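Local coordinates for octaprenyl Pyrophosphate Synthase (Helicobacter pylori, PDB 3TC1), which probably catalyses the stepwise condensation of isopentenyl pyrophosphate onto an allylic pyrophosphate to build the C40 chain of octaprenyl pyrophosphate, at residues 66-71 / 106-111; 182-187 / 285-290; 197-202 / 271-276. All blocks are in the same frame, centred on the assembly; numbering follows the deposited sequence.

Contact 1. Residues 66-71 / 106-111; sequences VEMIQT and DVFYSK
The Met68 side chain leaves its helix with CG beside the backbone N (chi1 -73°), runs straight through chi2 and bends at chi3, so that CE turns back to the neighbouring helix. The two helices run nearly antiparallel (155°) in the all-alpha isoprenoid synthase fold, their axes 8.2 Å apart. Phe108, with an unusual chi1 of -95°, pushes its ring into the angle between Met68 and Thr71. Flexible and unbranched, the Met68 side chain bends round Phe108, CB and CE each 3.8 Å from Phe108 CD2, with CE off the plane on the side opposite Thr71; CE goes on to touch Lys111 CG. Met68 O lies at the ring edge, 3.4 Å from Phe108 CD2. Thr71, whose CG2 is anti to the backbone N, lays this methyl over one face of the phenyl ring in a CH-pi contact, 4.0 Å from CG2 to the centroid of Phe108. The polar end of Lys111 turns elsewhere, to salt bridges with Glu115 and Glu19, and the second subunit packs on Val107, Tyr109 and Ser110. Elsewhere the Ile69 and Tyr109 side chains cross at about a right angle, CG2 of Ile69 4.0 Å from Tyr109 CE1.

Contact 2. Residues 182-187 / 285-290; sequences AKIYAD and EAIKGE
Glu290 reaches back from the turn that follows helix 268-286, and its whole length lies against the first turns of helix 182-205. Its CB is 3.7 Å from Tyr185 OH. The next atom, CG, sits beside the backbone N and comes closer, 3.2 Å from the same Tyr185 OH, a tight contact between a methylene and a phenolic oxygen. A bend at chi2 (-61°) then carries CD past the hydroxyl, with the carboxylate and the phenol ring only 23° from parallel. Neither carboxylate oxygen is bonded to the hydroxyl, each standing 4.1 Å from Tyr185 OH. At the tip OE1 meets the end of Ile184 head-on, 3.2 Å from Ile184 CD1. The methylenes CB and CG of Glu290 thus pack on the phenol oxygen, while OE1 makes a close non-bonded contact with the isoleucine methyl.

Ile184 is branched and can touch in two directions: while CD1 faces the glutamate, CG2 lies 3.2 Å from Ala286 O at the end of the helix and also touches Ile287 CG2. Ile287 brings the same methyl to Tyr185 CE1. Ala286 is small enough to face the opposing helix directly, and its CB approaches Asp187 OD2 at 3.3 Å. On the exposed side of the turn Lys288 forms a salt bridge with Glu285.

The contact joins the start of helix 182-205 to the end of helix 268-286; helix 293-301 completes the apolar side, with Leu295 touching both Tyr185 and Ile287, while Ala182 and Ala186 rest on helix 152-177.

Contact 3. Residues 197-202 / 271-276; sequences QIIDDL and ETLKTA. With MG (magnesium ion), chain D.
Asp200 OD2 is held by two partners, the magnesium ion at 2.2 Å and, more weakly, Gln197 NE2 at 3.1 Å from the same OD2. With CG anti to the backbone N (chi1 179°), the carboxylate projects from the helix and supplies the one protein ligand of the ion; five waters complete six-fold coordination. Asp201 belongs to the second shell. Its OD1 accepts a hydrogen bond from Gln197 NE2 at 2.9 Å, arriving from above the carboxylate plane but within the amide plane of the glutamine, and another from metal-bound water 3, 2.7 Å from Asp201 OD1. One amide thus ties two acidic groups together, which would ease the repulsion between them and is likely to orient Asp201, and Asp200 more weakly. Gln197 OE1 accepts a hydrogen bond from Thr163 OG1, which fixes the amide, and Asp201 OD2 is bonded to Tyr155 OH.

The face that meets helix 268-286 offers aliphatic side chains, Ile198, Ile199 and Leu202; the two helices run nearly antiparallel (161°) with the axes 9.2 Å apart. Ala276, being small, lets two isoleucines converge on its CB: Ile198 CG2 and Ile199 CD1 are each 3.8 Å from Ala276 CB. Ile199 CD1 also touches Leu273 CD1 obliquely. Leu202 and Thr272 slide past each other in opposite directions, with Leu202 CD1 3.8 Å from Thr272 CG2. Threonine suits this buried place because its hydroxyl is satisfied within its own helix, by Ile268 O, while its methyl CG2 meets both Leu202 CD1 and Ile198 CG2.

Paired aspartates on a helix beside a hydrated magnesium are characteristic of the second aspartate-rich motif of polyprenyl synthases, where in relatives the metal helps bind the pyrophosphate of the allylic substrate.

Contacts 2 and 3 join the same two helices, 182-205 and 268-286, at places whose centres are 22 Å apart, with 197-202 / 271-276 nested inside the loop closed by 182-187 / 285-290. Contact 3 is buried and aliphatic, backing a metal site on the far face of its helix; contact 2 is only partly buried, and there carboxylates and a phenol mix with the apolar groups where a helix ends. Contact 1 is also buried, but it depends on aromatic rings, joins helices 53-80 and 92-116, and lies beside the second subunit. It and contact 3 are on opposite sides of the chain's centre, their centres about 28 Å apart.

Contact 1. Residues 66-71 / 106-111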
loop_
_atom_site.group_PDB
_atom_site.type_symbol
_atom_site.label_atom_id
_atom_site.label_comp_id
_atom_site.label_asym_id
_atom_site.label_seq_id
_atom_site.Cartn_x
_atom_site.Cartn_y
_atom_site.Cartn_z
ATOM N N VAL B 66 -10.256 8.611 5.339
ATOM C CA VAL B 66 -9.502 8.325 6.554
ATOM C C VAL B 66 -9.734 6.906 7.088
ATOM O O VAL B 66 -8.788 6.235 7.504
ATOM C CB VAL B 66 -9.828 9.357 7.658
ATOM C CG1 VAL B 66 -9.293 8.885 9.008
ATOM C CG2 VAL B 66 -9.197 10.708 7.297
ATOM N N GLU B 67 -10.979 6.443 7.081
ATOM C CA GLU B 67 -11.267 5.097 7.575
ATOM C C GLU B 67 -10.677 4.021 6.651
ATOM O O GLU B 67 -10.250 2.961 7.112
ATOM C CB GLU B 67 -12.780 4.882 7.714
ATOM C CG GLU B 67 -13.479 5.779 8.754
ATOM C CD GLU B 67 -12.922 5.631 10.174
ATOM O OE1 GLU B 67 -12.154 4.682 10.438
ATOM O OE2 GLU B 67 -13.266 6.469 11.037
ATOM N N MET B 68 -10.653 4.290 5.347
ATOM C CA MET B 68 -10.101 3.315 4.410
ATOM C C MET B 68 -8.592 3.212 4.565
ATOM O O MET B 68 -8.018 2.130 4.431
ATOM C CB MET B 68 -10.494 3.670 2.975
ATOM C CG MET B 68 -11.957 3.366 2.716
ATOM S SD MET B 68 -12.488 3.600 1.032
ATOM C CE MET B 68 -11.701 2.215 0.225
ATOM N N ILE B 69 -7.955 4.340 4.862
ATOM C CA ILE B 69 -6.516 4.370 5.086
ATOM C C ILE B 69 -6.229 3.561 6.351
ATOM O O ILE B 69 -5.311 2.737 6.387
ATOM C CB ILE B 69 -6.016 5.823 5.284
ATOM C CG1 ILE B 69 -6.004 6.549 3.936
ATOM C CG2 ILE B 69 -4.632 5.831 5.918
ATOM C CD1 ILE B 69 -5.786 8.043 4.054
ATOM N N GLN B 70 -7.018 3.809 7.391
ATOM C CA GLN B 70 -6.853 3.094 8.652
ATOM C C GLN B 70 -7.001 1.587 8.410
ATOM O O GLN B 70 -6.204 0.793 8.902
ATOM C CB GLN B 70 -7.901 3.566 9.674
ATOM C CG GLN B 70 -7.878 2.813 11.006
ATOM C CD GLN B 70 -6.560 2.963 11.746
ATOM O OE1 GLN B 70 -5.724 3.789 11.385
ATOM N NE2 GLN B 70 -6.372 2.167 12.800
ATOM N N THR B 71 -8.026 1.199 7.657
ATOM C CA THR B 71 -8.255 -0.216 7.357
ATOM C C THR B 71 -7.091 -0.809 6.562
ATOM O O THR B 71 -6.698 -1.951 6.796
ATOM C CB THR B 71 -9.556 -0.432 6.548
ATOM O OG1 THR B 71 -10.682 -0.020 7.332
ATOM C CG2 THR B 71 -9.720 -1.914 6.180
ATOM N N ASP B 106 -3.485 -2.435 -0.528
ATOM C CA ASP B 106 -3.045 -1.522 -1.582
ATOM C C ASP B 106 -4.260 -0.945 -2.293
ATOM O O ASP B 106 -4.261 0.214 -2.710
ATOM C CB ASP B 106 -2.150 -2.247 -2.593
ATOM C CG ASP B 106 -0.780 -2.557 -2.031
ATOM O OD1 ASP B 106 -0.424 -1.969 -0.985
ATOM O OD2 ASP B 106 -0.055 -3.370 -2.643
ATOM N N VAL B 107 -5.280 -1.782 -2.435
ATOM C CA VAL B 107 -6.541 -1.392 -3.056
ATOM C C VAL B 107 -7.209 -0.315 -2.197
ATOM O O VAL B 107 -7.694 0.694 -2.711
ATOM C CB VAL B 107 -7.493 -2.601 -3.165
ATOM C CG1 VAL B 107 -8.925 -2.124 -3.387
ATOM C CG2 VAL B 107 -7.051 -3.510 -4.316
ATOM N N PHE B 108 -7.238 -0.533 -0.883
ATOM C CA PHE B 108 -7.837 0.449 0.015
ATOM C C PHE B 108 -7.065 1.758 -0.075
ATOM O O PHE B 108 -7.668 2.824 -0.203
ATOM C CB PHE B 108 -7.846 -0.056 1.464
ATOM C CG PHE B 108 -9.141 -0.716 1.871
ATOM C CD1 PHE B 108 -9.473 -1.983 1.404
ATOM C CD2 PHE B 108 -10.027 -0.064 2.726
ATOM C CE1 PHE B 108 -10.670 -2.597 1.783
ATOM C CE2 PHE B 108 -11.225 -0.664 3.113
ATOM C CZ PHE B 108 -11.549 -1.938 2.639
ATOM N N TYR B 109 -5.738 1.676 -0.018
ATOM C CA TYR B 109 -4.887 2.862 -0.104
ATOM C C TYR B 109 -5.058 3.634 -1.414
ATOM O O TYR B 109 -5.201 4.853 -1.401
ATOM C CB TYR B 109 -3.405 2.491 0.022
ATOM C CG TYR B 109 -2.885 2.330 1.434
ATOM C CD1 TYR B 109 -3.150 3.289 2.414
ATOM C CD2 TYR B 109 -2.078 1.240 1.778
ATOM C CE1 TYR B 109 -2.624 3.170 3.701
ATOM C CE2 TYR B 109 -1.546 1.112 3.061
ATOM C CZ TYR B 109 -1.825 2.079 4.017
ATOM O OH TYR B 109 -1.313 1.952 5.287
ATOM N N SER B 110 -5.022 2.930 -2.544
ATOM C CA SER B 110 -5.143 3.597 -3.841
ATOM C C SER B 110 -6.533 4.182 -4.105
ATOM O O SER B 110 -6.649 5.296 -4.615
ATOM C CB SER B 110 -4.723 2.649 -4.977
ATOM O OG SER B 110 -5.389 1.403 -4.906
ATOM N N LYS B 111 -7.584 3.446 -3.752
ATOM C CA LYS B 111 -8.940 3.952 -3.946
ATOM C C LYS B 111 -9.109 5.192 -3.076
ATOM O O LYS B 111 -9.701 6.182 -3.500
ATOM C CB LYS B 111 -9.982 2.892 -3.566
ATOM C CG LYS B 111 -11.444 3.375 -3.635
ATOM C CD LYS B 111 -11.843 3.879 -5.029
ATOM C CE LYS B 111 -13.299 4.343 -5.054
ATOM N NZ LYS B 111 -13.724 4.933 -6.356
#

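Contact 2. Residues 182-187 / 285-290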
loop_
_atom_site.group_PDB
_atom_site.type_symbol
_atom_site.label_atom_id
_atom_site.label_comp_id
_atom_site.label_asym_id
_atom_site.label_seq_id
_atom_site.Cartn_x
_atom_site.Cartn_y
_atom_site.Cartn_z
ATOM N N ALA B 182 -6.981 25.238 11.831
ATOM C CA ALA B 182 -6.344 24.024 11.587
ATOM C C ALA B 182 -5.320 23.741 12.656
ATOM O O ALA B 182 -5.151 22.669 12.989
ATOM C CB ALA B 182 -5.822 23.953 10.313
ATOM N N LYS B 183 -4.674 24.760 13.137
ATOM C CA LYS B 183 -3.648 24.619 14.189
ATOM C C LYS B 183 -4.213 24.094 15.500
ATOM O O LYS B 183 -3.648 23.211 16.137
ATOM C CB LYS B 183 -2.921 25.963 14.443
ATOM C CG LYS B 183 -1.781 25.818 15.464
ATOM C CD LYS B 183 -1.158 27.148 15.860
ATOM C CE LYS B 183 -2.174 28.101 16.538
ATOM N NZ LYS B 183 -2.673 27.648 17.878
ATOM N N ILE B 184 -5.352 24.640 15.886
ATOM C CA ILE B 184 -6.012 24.235 17.116
ATOM C C ILE B 184 -6.393 22.762 17.094
ATOM O O ILE B 184 -6.106 22.022 18.034
ATOM C CB ILE B 184 -7.299 25.065 17.372
ATOM C CG1 ILE B 184 -6.921 26.511 17.698
ATOM C CG2 ILE B 184 -8.100 24.430 18.495
ATOM C CD1 ILE B 184 -8.113 27.418 17.897
ATOM N N TYR B 185 -7.005 22.332 15.999
ATOM C CA TYR B 185 -7.430 20.950 15.884
ATOM C C TYR B 185 -6.315 19.953 15.594
ATOM O O TYR B 185 -6.421 18.783 15.960
ATOM C CB TYR B 185 -8.558 20.864 14.861
ATOM C CG TYR B 185 -9.804 21.556 15.373
ATOM C CD1 TYR B 185 -10.609 20.951 16.337
ATOM C CD2 TYR B 185 -10.133 22.848 14.958
ATOM C CE1 TYR B 185 -11.703 21.611 16.879
ATOM C CE2 TYR B 185 -11.228 23.520 15.497
ATOM C CZ TYR B 185 -12.007 22.895 16.456
ATOM O OH TYR B 185 -13.092 23.549 16.993
ATOM N N ALA B 186 -5.246 20.406 14.948
ATOM C CA ALA B 186 -4.118 19.527 14.680
ATOM C C ALA B 186 -3.478 19.258 16.042
ATOM O O ALA B 186 -3.064 18.138 16.345
ATOM C CB ALA B 186 -3.119 20.212 13.759
ATOM N N ASP B 187 -3.417 20.305 16.860
ATOM C CA ASP B 187 -2.843 20.219 18.196
ATOM C C ASP B 187 -3.678 19.277 19.063
ATOM O O ASP B 187 -3.132 18.454 19.800
ATOM C CB ASP B 187 -2.787 21.616 18.825
ATOM C CG ASP B 187 -1.895 21.672 20.050
ATOM O OD1 ASP B 187 -0.710 21.294 19.939
ATOM O OD2 ASP B 187 -2.376 22.100 21.120
ATOM N N GLU B 285 -6.896 21.456 26.558
ATOM C CA GLU B 285 -6.344 22.805 26.574
ATOM C C GLU B 285 -6.461 23.436 25.187
ATOM O O GLU B 285 -6.952 24.556 25.038
ATOM C CB GLU B 285 -4.872 22.755 26.993
ATOM C CG GLU B 285 -4.201 24.110 27.127
ATOM C CD GLU B 285 -4.715 24.900 28.313
ATOM O OE1 GLU B 285 -5.926 25.200 28.355
ATOM O OE2 GLU B 285 -3.905 25.222 29.209
ATOM N N ALA B 286 -6.016 22.698 24.175
ATOM C CA ALA B 286 -6.042 23.157 22.791
ATOM C C ALA B 286 -7.408 23.657 22.335
ATOM O O ALA B 286 -7.502 24.668 21.644
ATOM C CB ALA B 286 -5.560 22.036 21.862
ATOM N N ILE B 287 -8.467 22.952 22.717
ATOM C CA ILE B 287 -9.813 23.344 22.320
ATOM C C ILE B 287 -10.562 24.113 23.409
ATOM O O ILE B 287 -11.790 24.192 23.387
ATOM C CB ILE B 287 -10.648 22.114 21.925
ATOM C CG1 ILE B 287 -10.803 21.181 23.128
ATOM C CG2 ILE B 287 -9.978 21.395 20.755
ATOM C CD1 ILE B 287 -11.728 19.998 22.882
ATOM N N LYS B 288 -9.815 24.677 24.352
ATOM C CA LYS B 288 -10.401 25.446 25.446
ATOM C C LYS B 288 -11.284 26.539 24.848
ATOM O O LYS B 288 -12.446 26.697 25.229
ATOM C CB LYS B 288 -9.292 26.087 26.287
ATOM C CG LYS B 288 -9.548 26.118 27.787
ATOM C CD LYS B 288 -9.556 24.713 28.373
ATOM C CE LYS B 288 -9.393 24.735 29.887
ATOM N NZ LYS B 288 -8.052 25.250 30.291
ATOM N N GLY B 289 -10.721 27.280 23.899
ATOM C CA GLY B 289 -11.451 28.354 23.250
ATOM C C GLY B 289 -12.781 27.923 22.662
ATOM O O GLY B 289 -13.812 28.541 22.924
ATOM N N GLU B 290 -12.759 26.861 21.863
ATOM C CA GLU B 290 -13.975 26.352 21.241
ATOM C C GLU B 290 -14.882 25.800 22.332
ATOM O O GLU B 290 -14.522 25.812 23.509
ATOM C CB GLU B 290 -13.630 25.241 20.245
ATOM C CG GLU B 290 -12.339 25.476 19.470
ATOM C CD GLU B 290 -12.369 26.733 18.619
ATOM O OE1 GLU B 290 -11.314 27.089 18.055
ATOM O OE2 GLU B 290 -13.441 27.363 18.509
#

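Contact 3. Residues 197-202 / 271-276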
loop_
_atom_site.group_PDB
_atom_site.type_symbol
_atom_site.label_atom_id
_atom_site.label_comp_id
_atom_site.label_asym_id
_atom_site.label_seq_id
_atom_site.Cartn_x
_atom_site.Cartn_y
_atom_site.Cartn_z
ATOM N N GLN B 197 -2.847 6.107 22.311
ATOM C CA GLN B 197 -1.967 4.954 22.162
ATOM C C GLN B 197 -1.326 4.523 23.479
ATOM O O GLN B 197 -1.025 3.345 23.666
ATOM C CB GLN B 197 -0.879 5.231 21.125
ATOM C CG GLN B 197 -0.079 3.988 20.734
ATOM C CD GLN B 197 -0.968 2.861 20.233
ATOM O OE1 GLN B 197 -1.729 3.033 19.278
ATOM N NE2 GLN B 197 -0.878 1.702 20.877
ATOM N N ILE B 198 -1.100 5.468 24.384
ATOM C CA ILE B 198 -0.515 5.118 25.675
ATOM C C ILE B 198 -1.538 4.273 26.445
ATOM O O ILE B 198 -1.192 3.239 27.024
ATOM C CB ILE B 198 -0.141 6.385 26.483
ATOM C CG1 ILE B 198 1.038 7.093 25.808
ATOM C CG2 ILE B 198 0.259 6.010 27.913
ATOM C CD1 ILE B 198 1.328 8.478 26.375
ATOM N N ILE B 199 -2.800 4.701 26.420
ATOM C CA ILE B 199 -3.868 3.973 27.101
ATOM C C ILE B 199 -4.066 2.610 26.440
ATOM O O ILE B 199 -4.387 1.617 27.103
ATOM C CB ILE B 199 -5.210 4.755 27.060
ATOM C CG1 ILE B 199 -5.096 6.031 27.898
ATOM C CG2 ILE B 199 -6.351 3.873 27.554
ATOM C CD1 ILE B 199 -4.722 5.795 29.354
ATOM N N ASP B 200 -3.875 2.560 25.129
ATOM C CA ASP B 200 -4.030 1.298 24.427
ATOM C C ASP B 200 -2.930 0.340 24.873
ATOM O O ASP B 200 -3.183 -0.840 25.116
ATOM C CB ASP B 200 -3.951 1.494 22.923
ATOM C CG ASP B 200 -4.096 0.197 22.179
ATOM O OD1 ASP B 200 -5.228 -0.334 22.124
ATOM O OD2 ASP B 200 -3.072 -0.296 21.670
ATOM N N ASP B 201 -1.707 0.848 24.989
ATOM C CA ASP B 201 -0.597 0.010 25.433
ATOM C C ASP B 201 -0.847 -0.406 26.880
ATOM O O ASP B 201 -0.496 -1.511 27.297
ATOM C CB ASP B 201 0.730 0.773 25.340
ATOM C CG ASP B 201 1.198 0.967 23.904
ATOM O OD1 ASP B 201 0.546 0.418 22.986
ATOM O OD2 ASP B 201 2.225 1.659 23.695
ATOM N N LEU B 202 -1.467 0.485 27.647
ATOM C CA LEU B 202 -1.758 0.202 29.043
ATOM C C LEU B 202 -2.788 -0.927 29.145
ATOM O O LEU B 202 -2.619 -1.864 29.926
ATOM C CB LEU B 202 -2.269 1.473 29.733
ATOM C CG LEU B 202 -2.504 1.409 31.244
ATOM C CD1 LEU B 202 -1.237 0.944 31.943
ATOM C CD2 LEU B 202 -2.920 2.784 31.754
ATOM N N GLU B 271 1.844 5.339 36.992
ATOM C CA GLU B 271 2.850 6.163 36.335
ATOM C C GLU B 271 2.555 6.279 34.839
ATOM O O GLU B 271 2.701 7.353 34.248
ATOM C CB GLU B 271 4.258 5.585 36.563
ATOM C CG GLU B 271 5.382 6.430 35.960
ATOM C CD GLU B 271 6.776 5.915 36.297
ATOM O OE1 GLU B 271 6.934 4.696 36.519
ATOM O OE2 GLU B 271 7.723 6.731 36.319
ATOM N N THR B 272 2.123 5.176 34.235
ATOM C CA THR B 272 1.797 5.155 32.813
ATOM C C THR B 272 0.561 6.011 32.564
ATOM O O THR B 272 0.515 6.820 31.627
ATOM C CB THR B 272 1.516 3.708 32.328
ATOM O OG1 THR B 272 2.689 2.903 32.503
ATOM C CG2 THR B 272 1.128 3.698 30.850
ATOM N N LEU B 273 -0.442 5.831 33.413
ATOM C CA LEU B 273 -1.688 6.570 33.293
ATOM C C LEU B 273 -1.460 8.077 33.358
ATOM O O LEU B 273 -2.041 8.831 32.578
ATOM C CB LEU B 273 -2.659 6.128 34.393
ATOM C CG LEU B 273 -4.042 6.778 34.423
ATOM C CD1 LEU B 273 -4.718 6.634 33.066
ATOM C CD2 LEU B 273 -4.881 6.122 35.517
ATOM N N LYS B 274 -0.615 8.514 34.288
ATOM C CA LYS B 274 -0.318 9.935 34.433
ATOM C C LYS B 274 0.365 10.509 33.191
ATOM O O LYS B 274 0.157 11.670 32.839
ATOM C CB LYS B 274 0.561 10.176 35.661
ATOM C CG LYS B 274 -0.150 9.937 36.986
ATOM C CD LYS B 274 0.744 10.300 38.161
ATOM C CE LYS B 274 0.043 10.067 39.491
ATOM N NZ LYS B 274 -1.159 10.932 39.647
ATOM N N THR B 275 1.182 9.704 32.524
ATOM C CA THR B 275 1.860 10.183 31.323
ATOM C C THR B 275 0.802 10.501 30.267
ATOM O O THR B 275 0.901 11.504 29.562
ATOM C CB THR B 275 2.845 9.122 30.783
ATOM O OG1 THR B 275 3.740 8.734 31.832
ATOM C CG2 THR B 275 3.651 9.680 29.619
ATOM N N ALA B 276 -0.219 9.650 30.179
ATOM C CA ALA B 276 -1.306 9.844 29.225
ATOM C C ALA B 276 -2.168 11.047 29.594
ATOM O O ALA B 276 -2.615 11.784 28.715
ATOM C CB ALA B 276 -2.179 8.590 29.154
HETATM MG MG MG D . -2.559 -2.473 21.607
HETATM O O HOH W 1 -3.697 -2.818 23.795
HETATM O O HOH W 2 -4.551 -3.185 20.726
HETATM O O HOH W 3 -0.564 -1.954 22.526
HETATM O O HOH W 4 -1.661 -4.648 21.505
HETATM O O HOH W 5 -1.432 -1.764 19.484
#